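Local atomic coordinates of serine protease inhibitor 4, isoform B (PDB entry 4P0F), a protein that probably inhibits serine and cysteine endopeptidases as a member of the serpin family, and is captured here in its cleaved form. Residues 183-191 and 375-383; 24-35 and 276-285. All coordinates share one frame; numbering follows the deposited sequence.

Contact 1 of 2, residues 183-191 and 375-383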
loop_
_atom_site.group_PDB
_atom_site.type_symbol
_atom_site.label_atom_id
_atom_site.label_comp_id
_atom_site.label_asym_id
_atom_site.label_seq_id
_atom_site.Cartn_x
_atom_site.Cartn_y
_atom_site.Cartn_z
ATOM N N LEU A 183 26.313 16.476 5.172
ATOM C CA LEU A 183 27.163 15.304 4.967
ATOM C C LEU A 183 26.736 14.496 3.749
ATOM O O LEU A 183 27.422 13.557 3.351
ATOM C CB LEU A 183 27.154 14.406 6.212
ATOM C CG LEU A 183 27.855 15.004 7.444
ATOM C CD1 LEU A 183 27.803 14.030 8.609
ATOM C CD2 LEU A 183 29.297 15.407 7.162
ATOM N N THR A 184 25.607 14.855 3.153
ATOM C CA THR A 184 25.134 14.139 1.983
ATOM C C THR A 184 26.064 14.448 0.814
ATOM O O THR A 184 26.448 15.596 0.600
ATOM C CB THR A 184 23.679 14.521 1.679
ATOM O OG1 THR A 184 22.868 14.117 2.786
ATOM C CG2 THR A 184 23.162 13.860 0.400
ATOM N N ARG A 185 26.454 13.408 0.081
ATOM C CA ARG A 185 27.358 13.573 -1.053
ATOM C C ARG A 185 26.868 12.758 -2.232
ATOM O O ARG A 185 26.278 11.696 -2.043
ATOM C CB ARG A 185 28.779 13.127 -0.704
ATOM C CG ARG A 185 29.456 13.897 0.414
ATOM C CD ARG A 185 29.951 15.244 -0.051
ATOM N NE ARG A 185 30.686 15.943 1.006
ATOM C CZ ARG A 185 30.104 16.634 1.982
ATOM N NH1 ARG A 185 28.784 16.731 2.026
ATOM N NH2 ARG A 185 30.839 17.238 2.908
ATOM N N PRO A 186 27.124 13.239 -3.455
ATOM C CA PRO A 186 26.883 12.374 -4.612
ATOM C C PRO A 186 27.808 11.165 -4.572
ATOM O O PRO A 186 29.007 11.308 -4.337
ATOM C CB PRO A 186 27.195 13.280 -5.805
ATOM C CG PRO A 186 28.133 14.306 -5.266
ATOM C CD PRO A 186 27.742 14.523 -3.838
ATOM N N ASP A 187 27.257 9.981 -4.776
ATOM C CA ASP A 187 28.073 8.784 -4.835
ATOM C C ASP A 187 27.411 7.767 -5.728
ATOM O O ASP A 187 26.268 7.936 -6.150
ATOM C CB ASP A 187 28.313 8.193 -3.446
ATOM C CG ASP A 187 29.715 7.610 -3.297
ATOM O OD1 ASP A 187 30.305 7.180 -4.312
ATOM O OD2 ASP A 187 30.233 7.583 -2.162
ATOM N N THR A 188 28.148 6.705 -6.003
ATOM C CA THR A 188 27.775 5.753 -7.028
ATOM C C THR A 188 26.613 4.873 -6.603
ATOM O O THR A 188 26.590 4.348 -5.493
ATOM C CB THR A 188 28.983 4.872 -7.391
ATOM O OG1 THR A 188 30.098 5.716 -7.697
ATOM C CG2 THR A 188 28.675 3.994 -8.584
ATOM N N PHE A 189 25.634 4.753 -7.495
ATOM C CA PHE A 189 24.582 3.751 -7.370
ATOM C C PHE A 189 24.782 2.764 -8.510
ATOM O O PHE A 189 24.864 3.155 -9.677
ATOM C CB PHE A 189 23.190 4.381 -7.416
ATOM C CG PHE A 189 22.077 3.405 -7.122
ATOM C CD1 PHE A 189 21.663 3.176 -5.822
ATOM C CD2 PHE A 189 21.468 2.707 -8.146
ATOM C CE1 PHE A 189 20.647 2.269 -5.547
ATOM C CE2 PHE A 189 20.446 1.797 -7.882
ATOM C CZ PHE A 189 20.038 1.582 -6.581
ATOM N N HIS A 190 24.902 1.486 -8.170
ATOM C CA HIS A 190 25.186 0.464 -9.161
ATOM C C HIS A 190 23.877 -0.118 -9.669
ATOM O O HIS A 190 23.108 -0.695 -8.901
ATOM C CB HIS A 190 26.073 -0.637 -8.569
ATOM C CG HIS A 190 27.379 -0.139 -8.035
ATOM N ND1 HIS A 190 27.508 0.421 -6.782
ATOM C CD2 HIS A 190 28.616 -0.118 -8.584
ATOM C CE1 HIS A 190 28.766 0.769 -6.585
ATOM N NE2 HIS A 190 29.458 0.453 -7.664
ATOM N N LEU A 191 23.625 0.048 -10.962
ATOM C CA LEU A 191 22.373 -0.387 -11.566
ATOM C C LEU A 191 22.449 -1.860 -11.952
ATOM O O LEU A 191 21.559 -2.643 -11.615
ATOM C CB LEU A 191 22.042 0.467 -12.794
ATOM C CG LEU A 191 21.877 1.974 -12.560
ATOM C CD1 LEU A 191 22.054 2.737 -13.862
ATOM C CD2 LEU A 191 20.519 2.291 -11.944
ATOM N N GLY A 375 8.056 -1.315 -1.076
ATOM C CA GLY A 375 8.583 -0.890 -2.353
ATOM C C GLY A 375 9.955 -1.414 -2.701
ATOM O O GLY A 375 10.573 -2.159 -1.940
ATOM N N SER A 376 10.392 -1.017 -3.891
ATOM C CA SER A 376 11.684 -1.359 -4.460
ATOM C C SER A 376 12.378 -0.120 -4.982
ATOM O O SER A 376 11.736 0.764 -5.537
ATOM C CB SER A 376 11.530 -2.328 -5.631
ATOM O OG SER A 376 11.161 -3.614 -5.212
ATOM N N VAL A 377 13.696 -0.082 -4.829
ATOM C CA VAL A 377 14.519 0.877 -5.554
ATOM C C VAL A 377 15.373 0.078 -6.513
ATOM O O VAL A 377 16.255 -0.665 -6.091
ATOM C CB VAL A 377 15.393 1.724 -4.624
ATOM C CG1 VAL A 377 16.267 2.670 -5.443
ATOM C CG2 VAL A 377 14.523 2.522 -3.664
ATOM N N VAL A 378 15.105 0.230 -7.805
ATOM C CA VAL A 378 15.785 -0.560 -8.821
ATOM C C VAL A 378 16.641 0.310 -9.726
ATOM O O VAL A 378 17.727 -0.086 -10.136
ATOM C CB VAL A 378 14.768 -1.343 -9.674
ATOM C CG1 VAL A 378 15.467 -2.142 -10.762
ATOM C CG2 VAL A 378 13.945 -2.270 -8.786
ATOM N N ARG A 379 16.132 1.486 -10.049
ATOM C CA ARG A 379 16.830 2.413 -10.926
ATOM C C ARG A 379 16.789 3.792 -10.318
ATOM O O ARG A 379 15.728 4.264 -9.935
ATOM C CB ARG A 379 16.189 2.443 -12.316
ATOM C CG ARG A 379 16.211 1.117 -13.052
ATOM C CD ARG A 379 15.567 1.244 -14.425
ATOM N NE ARG A 379 15.483 -0.044 -15.109
ATOM C CZ ARG A 379 15.078 -0.202 -16.366
ATOM N NH1 ARG A 379 14.719 0.850 -17.093
ATOM N NH2 ARG A 379 15.036 -1.415 -16.901
ATOM N N LEU A 380 17.943 4.443 -10.229
ATOM C CA LEU A 380 17.982 5.832 -9.809
ATOM C C LEU A 380 18.765 6.643 -10.817
ATOM O O LEU A 380 19.650 6.122 -11.487
ATOM C CB LEU A 380 18.607 5.972 -8.425
ATOM C CG LEU A 380 17.818 5.398 -7.254
ATOM C CD1 LEU A 380 18.640 5.518 -5.979
ATOM C CD2 LEU A 380 16.480 6.112 -7.097
ATOM N N GLU A 381 18.409 7.914 -10.937
ATOM C CA GLU A 381 19.209 8.871 -11.688
ATOM C C GLU A 381 19.088 10.239 -11.041
ATOM O O GLU A 381 18.067 10.557 -10.424
ATOM C CB GLU A 381 18.765 8.941 -13.152
ATOM C CG GLU A 381 19.317 7.825 -14.037
ATOM C CD GLU A 381 18.387 6.625 -14.162
ATOM O OE1 GLU A 381 17.149 6.805 -14.130
ATOM O OE2 GLU A 381 18.902 5.494 -14.304
ATOM N N GLU A 382 20.148 11.029 -11.156
ATOM C CA GLU A 382 20.066 12.456 -10.903
ATOM C C GLU A 382 19.548 13.078 -12.186
ATOM O O GLU A 382 20.170 12.931 -13.234
ATOM C CB GLU A 382 21.428 13.044 -10.521
ATOM C CG GLU A 382 21.767 12.968 -9.042
ATOM C CD GLU A 382 23.173 13.471 -8.734
ATOM O OE1 GLU A 382 23.865 13.923 -9.671
ATOM O OE2 GLU A 382 23.588 13.414 -7.554
ATOM N N ASN A 383 18.394 13.729 -12.129
ATOM C CA ASN A 383 17.881 14.388 -13.315
ATOM C C ASN A 383 18.716 15.624 -13.613
ATOM O O ASN A 383 18.952 16.449 -12.731
ATOM C CB ASN A 383 16.409 14.762 -13.148
ATOM C CG ASN A 383 15.790 15.263 -14.438
ATOM O OD1 ASN A 383 16.309 15.012 -15.527
ATOM N ND2 ASN A 383 14.679 15.981 -14.322
HETATM O O HOH W 1 18.828 -1.568 -11.961
#
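The ring of F189 takes L380 on one face, where CD1 lies 4.0 Å from the ring centroid and 18° off the normal, a CH-pi contact displaced toward F189 CD1 and CE1. Its edge meets other groups: L191 CD2 lies in the ring plane, and the carbonyl oxygen V378 O stands near that plane, 4.0 Å from F189 CE2, where weakly positive ring hydrogens suit a carbonyl. V377 CG1 approaches obliquely, 4.1 Å from F189 CZ. With CG anti to the backbone N (chi1 -173°), the phenyl group leaves its strand toward residues 377-380, and the side chain of L380 crosses it at about a right angle. A flat, wide residue suits this place because it can offer a face to a leucine and a rim to a backbone oxygen. Replacing F189 by an alanine is likely to leave L380 CD1 without its aromatic platform and open a gap beside V377. Further along, L191 drapes CD2 over the backbone of the other segment, 3.8 Å from R379 CA. A water joins the two segments at this end, donating to L191 O at 3.0 Å and to V378 O at 2.6 Å. At the far end the contact thins to P186 CB against E382 OE2, 4.0 Å apart, and E382 also leans on P200. The cluster deepens inward, where V377 reaches F360 and Y362 and L380 lies on P272 and F274. This is a junction of the serpin fold: strand 185-189 pairs with strand 197-213 in sheet C, strand 370-377 belongs to sheet B, and the contact packs the end of that strand and the tail following it against strand 185-189.

Contact 2 of 2, residues 24-35 and 276-285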
loop_
_atom_site.group_PDB
_atom_site.type_symbol
_atom_site.label_atom_id
_atom_site.label_comp_id
_atom_site.label_asym_id
_atom_site.label_seq_id
_atom_site.Cartn_x
_atom_site.Cartn_y
_atom_site.Cartn_z
ATOM N N LYS A 24 3.446 -10.091 -7.901
ATOM C CA LYS A 24 2.693 -9.902 -9.135
ATOM C C LYS A 24 2.986 -8.544 -9.784
ATOM O O LYS A 24 2.981 -8.432 -11.002
ATOM C CB LYS A 24 1.186 -10.039 -8.878
ATOM C CG LYS A 24 0.752 -11.410 -8.363
ATOM C CD LYS A 24 1.303 -12.555 -9.194
ATOM C CE LYS A 24 0.803 -13.889 -8.650
ATOM N NZ LYS A 24 1.435 -15.042 -9.316
ATOM N N LEU A 25 3.228 -7.517 -8.974
ATOM C CA LEU A 25 3.533 -6.192 -9.514
ATOM C C LEU A 25 4.918 -6.166 -10.139
ATOM O O LEU A 25 5.118 -5.564 -11.189
ATOM C CB LEU A 25 3.448 -5.122 -8.430
ATOM C CG LEU A 25 2.058 -4.733 -7.941
ATOM C CD1 LEU A 25 2.153 -3.765 -6.769
ATOM C CD2 LEU A 25 1.228 -4.118 -9.072
ATOM N N SER A 26 5.873 -6.811 -9.478
ATOM C CA SER A 26 7.242 -6.868 -9.979
ATOM C C SER A 26 7.288 -7.583 -11.324
ATOM O O SER A 26 8.037 -7.201 -12.218
ATOM C CB SER A 26 8.153 -7.571 -8.971
ATOM O OG SER A 26 8.267 -6.808 -7.778
ATOM N N GLY A 27 6.482 -8.627 -11.462
ATOM C CA GLY A 27 6.355 -9.320 -12.726
ATOM C C GLY A 27 5.704 -8.453 -13.785
ATOM O O GLY A 27 6.066 -8.529 -14.955
ATOM N N GLN A 28 4.739 -7.630 -13.381
ATOM C CA GLN A 28 4.004 -6.791 -14.326
ATOM C C GLN A 28 4.822 -5.557 -14.719
ATOM O O GLN A 28 4.670 -5.037 -15.825
ATOM C CB GLN A 28 2.646 -6.367 -13.729
ATOM C CG GLN A 28 1.674 -5.750 -14.739
ATOM C CD GLN A 28 0.391 -5.207 -14.100
ATOM O OE1 GLN A 28 -0.155 -5.794 -13.163
ATOM N NE2 GLN A 28 -0.090 -4.075 -14.614
ATOM N N LYS A 29 5.689 -5.101 -13.814
ATOM C CA LYS A 29 6.461 -3.869 -14.011
ATOM C C LYS A 29 7.915 -4.041 -13.544
ATOM O O LYS A 29 8.322 -3.456 -12.540
ATOM C CB LYS A 29 5.801 -2.706 -13.257
ATOM C CG LYS A 29 4.295 -2.584 -13.482
ATOM C CD LYS A 29 3.894 -1.204 -13.964
ATOM C CE LYS A 29 2.381 -1.087 -14.063
ATOM N NZ LYS A 29 1.887 0.261 -13.674
ATOM N N PRO A 30 8.708 -4.835 -14.288
ATOM C CA PRO A 30 10.013 -5.355 -13.842
ATOM C C PRO A 30 11.116 -4.324 -13.554
ATOM O O PRO A 30 11.885 -4.547 -12.619
ATOM C CB PRO A 30 10.441 -6.261 -15.006
ATOM C CG PRO A 30 9.644 -5.803 -16.175
ATOM C CD PRO A 30 8.338 -5.356 -15.614
ATOM N N GLY A 31 11.199 -3.243 -14.322
ATOM C CA GLY A 31 12.307 -2.308 -14.191
ATOM C C GLY A 31 11.973 -1.014 -13.472
ATOM O O GLY A 31 12.698 -0.026 -13.603
ATOM N N GLU A 32 10.889 -1.026 -12.700
ATOM C CA GLU A 32 10.346 0.188 -12.096
ATOM C C GLU A 32 10.511 0.222 -10.589
ATOM O O GLU A 32 10.485 -0.818 -9.925
ATOM C CB GLU A 32 8.860 0.322 -12.436
ATOM C CG GLU A 32 8.602 0.665 -13.895
ATOM C CD GLU A 32 7.129 0.875 -14.198
ATOM O OE1 GLU A 32 6.381 1.272 -13.281
ATOM O OE2 GLU A 32 6.720 0.641 -15.354
ATOM N N ASN A 33 10.646 1.430 -10.051
ATOM C CA ASN A 33 10.648 1.620 -8.608
ATOM C C ASN A 33 9.246 1.530 -8.038
ATOM O O ASN A 33 8.584 2.531 -7.792
ATOM C CB ASN A 33 11.271 2.959 -8.243
ATOM C CG ASN A 33 12.746 3.019 -8.577
ATOM O OD1 ASN A 33 13.364 2.006 -8.893
ATOM N ND2 ASN A 33 13.319 4.212 -8.520
ATOM N N ILE A 34 8.806 0.309 -7.808
ATOM C CA ILE A 34 7.479 0.071 -7.286
ATOM C C ILE A 34 7.336 0.625 -5.874
ATOM O O ILE A 34 8.227 0.474 -5.052
ATOM C CB ILE A 34 7.184 -1.442 -7.305
ATOM C CG1 ILE A 34 7.155 -1.931 -8.757
ATOM C CG2 ILE A 34 5.866 -1.763 -6.597
ATOM C CD1 ILE A 34 7.130 -3.434 -8.904
ATOM N N VAL A 35 6.213 1.284 -5.603
ATOM C CA VAL A 35 5.830 1.596 -4.230
ATOM C C VAL A 35 4.329 1.446 -4.143
ATOM O O VAL A 35 3.621 1.828 -5.065
ATOM C CB VAL A 35 6.280 3.016 -3.776
ATOM C CG1 VAL A 35 5.767 4.108 -4.709
ATOM C CG2 VAL A 35 5.844 3.282 -2.338
ATOM N N ALA A 276 9.804 8.160 -5.097
ATOM C CA ALA A 276 9.213 7.289 -6.096
ATOM C C ALA A 276 7.709 7.514 -6.135
ATOM O O ALA A 276 7.100 7.864 -5.128
ATOM C CB ALA A 276 9.545 5.835 -5.798
ATOM N N GLU A 277 7.130 7.348 -7.320
ATOM C CA GLU A 277 5.685 7.433 -7.505
ATOM C C GLU A 277 5.287 6.258 -8.376
ATOM O O GLU A 277 6.003 5.924 -9.320
ATOM C CB GLU A 277 5.278 8.746 -8.165
ATOM C CG GLU A 277 6.088 9.947 -7.726
ATOM C CD GLU A 277 5.530 11.254 -8.262
ATOM O OE1 GLU A 277 4.339 11.283 -8.643
ATOM O OE2 GLU A 277 6.285 12.249 -8.304
ATOM N N PHE A 278 4.146 5.640 -8.080
ATOM C CA PHE A 278 3.735 4.440 -8.783
ATOM C C PHE A 278 2.223 4.411 -8.875
ATOM O O PHE A 278 1.531 4.788 -7.926
ATOM C CB PHE A 278 4.255 3.199 -8.055
ATOM C CG PHE A 278 3.938 1.900 -8.740
ATOM C CD1 PHE A 278 4.612 1.523 -9.889
ATOM C CD2 PHE A 278 2.988 1.046 -8.220
ATOM C CE1 PHE A 278 4.335 0.331 -10.507
ATOM C CE2 PHE A 278 2.716 -0.155 -8.839
ATOM C CZ PHE A 278 3.382 -0.508 -9.977
ATOM N N GLN A 279 1.723 4.008 -10.035
ATOM C CA GLN A 279 0.288 3.858 -10.220
ATOM C C GLN A 279 0.015 2.620 -11.050
ATOM O O GLN A 279 0.771 2.292 -11.970
ATOM C CB GLN A 279 -0.314 5.092 -10.873
ATOM C CG GLN A 279 0.169 5.413 -12.264
ATOM C CD GLN A 279 -0.417 6.726 -12.774
ATOM O OE1 GLN A 279 -0.042 7.808 -12.321
ATOM N NE2 GLN A 279 -1.357 6.629 -13.703
ATOM N N VAL A 280 -1.072 1.939 -10.712
ATOM C CA VAL A 280 -1.422 0.695 -11.358
ATOM C C VAL A 280 -2.908 0.416 -11.205
ATOM O O VAL A 280 -3.512 0.776 -10.187
ATOM C CB VAL A 280 -0.613 -0.490 -10.767
ATOM C CG1 VAL A 280 -0.936 -0.690 -9.290
ATOM C CG2 VAL A 280 -0.854 -1.765 -11.550
ATOM N N GLU A 281 -3.496 -0.188 -12.235
ATOM C CA GLU A 281 -4.847 -0.711 -12.145
ATOM C C GLU A 281 -4.675 -2.189 -11.762
ATOM O O GLU A 281 -3.939 -2.928 -12.424
ATOM C CB GLU A 281 -5.621 -0.511 -13.461
ATOM C CG GLU A 281 -7.140 -0.652 -13.334
ATOM C CD GLU A 281 -7.586 -2.084 -13.178
ATOM O OE1 GLU A 281 -6.918 -2.968 -13.737
ATOM O OE2 GLU A 281 -8.611 -2.326 -12.509
ATOM N N LEU A 282 -5.307 -2.592 -10.664
ATOM C CA LEU A 282 -4.967 -3.850 -9.985
ATOM C C LEU A 282 -5.801 -5.069 -10.398
ATOM O O LEU A 282 -5.661 -6.131 -9.796
ATOM C CB LEU A 282 -5.092 -3.657 -8.471
ATOM C CG LEU A 282 -3.980 -2.861 -7.784
ATOM C CD1 LEU A 282 -4.341 -2.577 -6.352
ATOM C CD2 LEU A 282 -2.661 -3.630 -7.836
ATOM N N SER A 283 -6.648 -4.941 -11.424
ATOM C CA SER A 283 -7.500 -6.060 -11.836
ATOM C C SER A 283 -6.686 -7.308 -12.162
ATOM O O SER A 283 -7.036 -8.417 -11.752
ATOM C CB SER A 283 -8.346 -5.686 -13.060
ATOM O OG SER A 283 -9.324 -4.725 -12.714
ATOM N N GLU A 284 -5.604 -7.126 -12.911
ATOM C CA GLU A 284 -4.777 -8.247 -13.319
ATOM C C GLU A 284 -4.129 -8.924 -12.105
ATOM O O GLU A 284 -4.102 -10.156 -12.027
ATOM C CB GLU A 284 -3.718 -7.782 -14.318
ATOM C CG GLU A 284 -2.892 -8.904 -14.930
ATOM C CD GLU A 284 -1.789 -8.380 -15.833
ATOM O OE1 GLU A 284 -1.944 -7.270 -16.380
ATOM O OE2 GLU A 284 -0.761 -9.070 -15.987
ATOM N N VAL A 285 -3.630 -8.132 -11.160
ATOM C CA VAL A 285 -3.033 -8.679 -9.939
ATOM C C VAL A 285 -4.080 -9.501 -9.176
ATOM O O VAL A 285 -3.806 -10.631 -8.759
ATOM C CB VAL A 285 -2.461 -7.566 -9.029
ATOM C CG1 VAL A 285 -2.209 -8.072 -7.613
ATOM C CG2 VAL A 285 -1.180 -7.013 -9.624
HETATM O O HOH W 2 -2.795 -5.398 -12.109
HETATM O O HOH W 3 8.099 4.182 -10.054
#
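F278 has its CG anti to the backbone N (chi1 -177°), which sends the ring from its strand into the turn after the helix, while a bend in K29 at chi2 brings CD within 3.8 Å of F278 CE1. I34 covers one face of the phenyl group with CG1 and CG2. At the edge, in plane, sits the carboxylate oxygen E32 OE1, 3.6 Å from F278 CE1, a position that the ring's slightly positive hydrogens probably tolerate well. V35 O comes obliquely to within 3.3 Å of F278 CD2; the packing buries this carbonyl, and no polar partner for it exists in the model. Lysine suits position 29 because its aliphatic stem can pack obliquely against an aromatic ring while its ammonium end travels on toward the strand. The strand alternates, with A276, F278 and V280 directed at the other segment and E277 and Q279 away from it. L25 fills the space beside V280 and L282, its CD2 lying 3.8 Å from V285 CG2. Next to it the amide of Q28 stacks on the carboxylate of E284 with planes 11° apart, and E284 is also salt-bridged to K288. Two waters bridge the segments. One accepts from V285 N and lies near Q28 OE1 and E281 O, whereas the other donates to N33 O and to E277 O, 2.8 Å from each. At the end of the strand, E281 reaches forward to S283, accepting from its backbone N and OG at the start of helix 283-288, while E281 OE2 also accepts from I316 N. The axis of helix 24-28 runs at 96° to strand 276-281, a packing that belongs to the serpin core, where the first helix meets the edge strand of the large central sheet, which pairs with strand 311-324.

Overall arrangement
From the N terminus, helix 6-28 and its turn give the first half of contact 2; strand 185-189 then begins contact 1, strand 263-281 and helix 283-288 complete contact 2, and the tail after strand 370-377 completes contact 1. The segments therefore alternate, so the two loops, with 240 and 183 residues between their segments, cross rather than nest. Their centres are about 20 Å apart, yet they touch: N33 OD1 accepts from V378 N and N33 ND2 donates to R379 O, linking the turn to the C-terminal tail. Together they tie the first helix, the large central sheet, strand 185-189 and the chain's end.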